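Local coordinates for protein DNA ligase (Aquifex aeolicus, PDB 3QWU) that probably joins nucleic acid ends as an ATP-dependent ligase, and binds adenosine and calcium, at residues P74-E79 / L168-K173. Sequence-based numbering, arbitrary orientation.
With ADN (adenosine), chain C.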
ATOM      1  N   PRO A  74       0.203  37.262  -3.860  1.00 46.80           N
ATOM      2  CA  PRO A  74       0.913  36.956  -2.642  1.00 44.79           C
ATOM      3  C   PRO A  74       0.129  36.026  -1.748  1.00 43.30           C
ATOM      4  O   PRO A  74      -1.112  35.895  -1.881  1.00 43.69           O
ATOM      5  CB  PRO A  74       1.012  38.310  -1.947  1.00 46.07           C
ATOM      6  CG  PRO A  74       0.876  39.321  -3.023  1.00 47.51           C
ATOM      7  CD  PRO A  74      -0.038  38.712  -4.020  1.00 48.02           C
ATOM      8  N   PHE A  75       0.840  35.384  -0.828  1.00 40.89           N
ATOM      9  CA  PHE A  75       0.207  34.425   0.020  1.00 39.58           C
ATOM     10  C   PHE A  75       0.798  34.427   1.409  1.00 38.84           C
ATOM     11  O   PHE A  75       2.009  34.600   1.619  1.00 39.65           O
ATOM     12  CB  PHE A  75       0.254  33.005  -0.600  1.00 38.65           C
ATOM     13  CG  PHE A  75       1.599  32.608  -1.039  1.00 38.50           C
ATOM     14  CD1 PHE A  75       2.458  31.969  -0.165  1.00 34.85           C
ATOM     15  CD2 PHE A  75       2.046  32.928  -2.315  1.00 37.57           C
ATOM     16  CE1 PHE A  75       3.728  31.625  -0.560  1.00 35.14           C
ATOM     17  CE2 PHE A  75       3.306  32.621  -2.698  1.00 38.26           C
ATOM     18  CZ  PHE A  75       4.166  31.942  -1.820  1.00 36.21           C
ATOM     19  N   TRP A  76      -0.090  34.203   2.356  1.00 37.68           N
ATOM     20  CA  TRP A  76       0.290  34.061   3.740  1.00 37.41           C
ATOM     21  C   TRP A  76       0.728  32.603   4.029  1.00 35.72           C
ATOM     22  O   TRP A  76       0.114  31.648   3.557  1.00 34.64           O
ATOM     23  CB  TRP A  76      -0.896  34.452   4.630  1.00 37.14           C
ATOM     24  CG  TRP A  76      -1.203  35.931   4.644  1.00 38.61           C
ATOM     25  CD1 TRP A  76      -2.121  36.582   3.891  1.00 38.50           C
ATOM     26  CD2 TRP A  76      -0.587  36.917   5.467  1.00 40.73           C
ATOM     27  NE1 TRP A  76      -2.142  37.909   4.201  1.00 40.86           N
ATOM     28  CE2 TRP A  76      -1.204  38.151   5.165  1.00 41.42           C
ATOM     29  CE3 TRP A  76       0.417  36.881   6.444  1.00 40.44           C
ATOM     30  CZ2 TRP A  76      -0.847  39.336   5.788  1.00 40.84           C
ATOM     31  CZ3 TRP A  76       0.765  38.070   7.080  1.00 42.72           C
ATOM     32  CH2 TRP A  76       0.144  39.282   6.734  1.00 41.70           C
ATOM     33  N   VAL A  77       1.765  32.470   4.830  1.00 34.68           N
ATOM     34  CA  VAL A  77       2.300  31.172   5.217  1.00 33.56           C
ATOM     35  C   VAL A  77       2.030  30.993   6.664  1.00 33.71           C
ATOM     36  O   VAL A  77       2.392  31.828   7.461  1.00 34.85           O
ATOM     37  CB  VAL A  77       3.759  31.116   4.903  1.00 33.90           C
ATOM     38  CG1 VAL A  77       4.394  29.847   5.423  1.00 31.54           C
ATOM     39  CG2 VAL A  77       3.920  31.206   3.353  1.00 32.14           C
ATOM     40  N   GLU A  78       1.293  29.945   6.983  1.00 34.55           N
ATOM     41  CA  GLU A  78       0.899  29.592   8.354  1.00 35.75           C
ATOM     42  C   GLU A  78       1.434  28.206   8.749  1.00 34.36           C
ATOM     43  O   GLU A  78       1.592  27.364   7.900  1.00 34.10           O
ATOM     44  CB  GLU A  78      -0.624  29.548   8.480  1.00 35.58           C
ATOM     45  CG  GLU A  78      -1.229  30.881   8.373  1.00 40.06           C
ATOM     46  CD  GLU A  78      -2.722  30.868   8.632  1.00 43.24           C
ATOM     47  OE1 GLU A  78      -3.379  29.806   8.524  1.00 45.13           O
ATOM     48  OE2 GLU A  78      -3.221  31.944   8.973  1.00 45.83           O
ATOM     49  N   GLU A  79       1.672  27.979  10.041  1.00 33.87           N
ATOM     50  CA  GLU A  79       2.106  26.677  10.511  1.00 33.16           C
ATOM     51  C   GLU A  79       0.935  25.702  10.448  1.00 32.50           C
ATOM     52  O   GLU A  79      -0.181  26.037  10.825  1.00 31.10           O
ATOM     53  CB  GLU A  79       2.635  26.700  11.942  1.00 32.84           C
ATOM     54  CG  GLU A  79       3.025  25.257  12.413  1.00 32.82           C
ATOM     55  CD  GLU A  79       3.461  25.154  13.885  1.00 31.68           C
ATOM     56  OE1 GLU A  79       3.408  26.174  14.582  1.00 31.80           O
ATOM     57  OE2 GLU A  79       3.858  24.055  14.337  1.00 28.12           O
ATOM     58  N   LEU A 168     -13.261  33.928   6.218  1.00 38.18           N
ATOM     59  CA  LEU A 168     -12.917  35.309   6.427  1.00 38.78           C
ATOM     60  C   LEU A 168     -11.491  35.515   5.880  1.00 38.43           C
ATOM     61  O   LEU A 168     -10.682  34.612   5.868  1.00 38.04           O
ATOM     62  CB  LEU A 168     -13.047  35.710   7.898  1.00 38.39           C
ATOM     63  CG  LEU A 168     -14.462  35.966   8.462  1.00 40.76           C
ATOM     64  CD1 LEU A 168     -15.528  34.853   8.189  1.00 40.99           C
ATOM     65  CD2 LEU A 168     -14.364  36.236   9.977  1.00 36.47           C
ATOM     66  N   SER A 169     -11.225  36.693   5.361  1.00 39.01           N
ATOM     67  CA  SER A 169      -9.950  37.008   4.800  1.00 39.45           C
ATOM     68  C   SER A 169      -8.878  36.943   5.893  1.00 38.66           C
ATOM     69  O   SER A 169      -9.200  36.931   7.079  1.00 38.56           O
ATOM     70  CB  SER A 169     -10.002  38.414   4.207  1.00 39.40           C
ATOM     71  OG  SER A 169     -10.399  39.289   5.253  1.00 41.01           O
ATOM     72  N   GLN A 170      -7.612  36.936   5.485  1.00 38.85           N
ATOM     73  CA  GLN A 170      -6.524  36.983   6.427  1.00 39.16           C
ATOM     74  C   GLN A 170      -6.595  38.184   7.360  1.00 39.96           C
ATOM     75  O   GLN A 170      -6.447  38.032   8.562  1.00 38.40           O
ATOM     76  CB  GLN A 170      -5.152  36.926   5.731  1.00 39.74           C
ATOM     77  CG  GLN A 170      -4.024  36.566   6.744  1.00 39.55           C
ATOM     78  CD  GLN A 170      -3.937  35.062   7.046  1.00 39.78           C
ATOM     79  OE1 GLN A 170      -4.517  34.252   6.348  1.00 42.87           O
ATOM     80  NE2 GLN A 170      -3.141  34.698   8.034  1.00 36.27           N
ATOM     81  N   GLU A 171      -6.801  39.373   6.784  1.00 42.47           N
ATOM     82  CA  GLU A 171      -6.947  40.625   7.534  0.60 43.29           C
ATOM     83  C   GLU A 171      -8.035  40.488   8.605  1.00 43.16           C
ATOM     84  O   GLU A 171      -7.817  40.764   9.788  1.00 43.10           O
ATOM     85  CB  GLU A 171      -7.320  41.768   6.584  0.60 44.59           C
ATOM     86  CG  GLU A 171      -7.956  43.028   7.281  0.60 47.54           C
ATOM     87  CD  GLU A 171      -8.834  43.864   6.349  0.60 51.52           C
ATOM     88  OE1 GLU A 171      -8.287  44.423   5.366  0.60 54.50           O
ATOM     89  OE2 GLU A 171     -10.065  43.980   6.610  0.60 53.33           O
ATOM     90  N   GLU A 172      -9.231  40.087   8.160  1.00 44.05           N
ATOM     91  CA  GLU A 172     -10.385  39.922   9.036  1.00 45.26           C
ATOM     92  C   GLU A 172     -10.075  38.926  10.115  1.00 44.00           C
ATOM     93  O   GLU A 172     -10.472  39.102  11.255  1.00 43.23           O
ATOM     94  CB  GLU A 172     -11.583  39.345   8.299  1.00 47.06           C
ATOM     95  CG  GLU A 172     -12.435  40.317   7.459  1.00 52.85           C
ATOM     96  CD  GLU A 172     -13.608  39.579   6.751  1.00 57.75           C
ATOM     97  OE1 GLU A 172     -14.723  39.641   7.353  1.00 61.71           O
ATOM     98  OE2 GLU A 172     -13.406  38.924   5.665  1.00 55.75           O
ATOM     99  N   LYS A 173      -9.404  37.842   9.732  1.00 43.66           N
ATOM    100  CA  LYS A 173      -9.055  36.786  10.677  1.00 42.47           C
ATOM    101  C   LYS A 173      -8.060  37.351  11.693  1.00 42.07           C
ATOM    102  O   LYS A 173      -8.294  37.275  12.881  1.00 41.23           O
ATOM    103  CB  LYS A 173      -8.496  35.575   9.913  1.00 41.85           C
ATOM    104  CG  LYS A 173      -7.717  34.563  10.696  1.00 39.84           C
ATOM    105  CD  LYS A 173      -7.534  33.236   9.912  1.00 40.99           C
ATOM    106  CE  LYS A 173      -6.221  33.168   9.039  1.00 41.45           C
ATOM    107  NZ  LYS A 173      -6.216  32.123   7.890  1.00 37.73           N
TER
HETATM  108  O5' ADN C 501      -6.348  19.359   5.545  1.00 52.75           O
HETATM  109  C5' ADN C 501      -5.356  20.056   6.299  1.00 45.58           C
HETATM  110  C4' ADN C 501      -5.661  19.927   7.786  1.00 45.03           C
HETATM  111  O4' ADN C 501      -4.572  20.452   8.605  1.00 43.57           O
HETATM  112  C3' ADN C 501      -6.896  20.737   8.158  1.00 44.17           C
HETATM  113  O3' ADN C 501      -8.132  20.036   8.051  1.00 45.67           O
HETATM  114  C2' ADN C 501      -6.612  21.205   9.581  1.00 42.47           C
HETATM  115  O2' ADN C 501      -7.305  20.406  10.525  1.00 41.05           O
HETATM  116  C1' ADN C 501      -5.106  21.071   9.794  1.00 41.97           C
HETATM  117  N9  ADN C 501      -4.411  22.354   9.988  1.00 40.32           N
HETATM  118  C8  ADN C 501      -3.409  22.535  10.878  1.00 41.58           C
HETATM  119  N7  ADN C 501      -2.930  23.803  10.859  1.00 38.64           N
HETATM  120  C5  ADN C 501      -3.644  24.434   9.891  1.00 37.66           C
HETATM  121  C6  ADN C 501      -3.617  25.785   9.323  1.00 39.30           C
HETATM  122  N6  ADN C 501      -2.722  26.671   9.842  1.00 37.84           N
HETATM  123  N1  ADN C 501      -4.529  26.101   8.352  1.00 40.76           N
HETATM  124  C2  ADN C 501      -5.396  25.164   7.871  1.00 40.06           C
HETATM  125  N3  ADN C 501      -5.445  23.881   8.332  1.00 37.59           N
HETATM  126  C4  ADN C 501      -4.619  23.488   9.327  1.00 38.96           C
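At the adenine end of the nucleotide pocket in this RNA ligase-family domain, Glu78 on strand 75-80 meets Gln170 and Lys173 from the first turn of helix 170-180. Both carboxylate oxygens of Glu78 are engaged. OE1 faces the adenosine, with a weak bond from its N6 at 3.5 Å and a salt bridge to Lys219, while Glu79 O takes N6 more closely, at 2.8 Å. OE2 accepts from Gln170 NE2 (2.9 Å, N-H...O angle 161°) on its anti side, 30° out of the carboxylate plane, and from Lys173 NZ at 3.2 Å, a weak bond within a salt bridge. Gln170 suits its place because apolar methylenes can lie on the indole while the amide beyond offers an N-H to Glu78 and a carbonyl to Lys173: CG sits over the Trp76 five-membered ring, 3.4 Å from the centroid, a CH-pi contact. A bend at chi2 (80°) carries the amide on toward Glu78. Lys173 NZ also reaches Phe157 O and Asp158. Ser169 and Glu172 form a capping box starting this helix. A leucine here has no amide, which would probably leave Glu78 OE2 without its straight N-H bond and the carboxylate freer to turn. Helix 170-180 thus positions a ligand-binding side chain from the second shell.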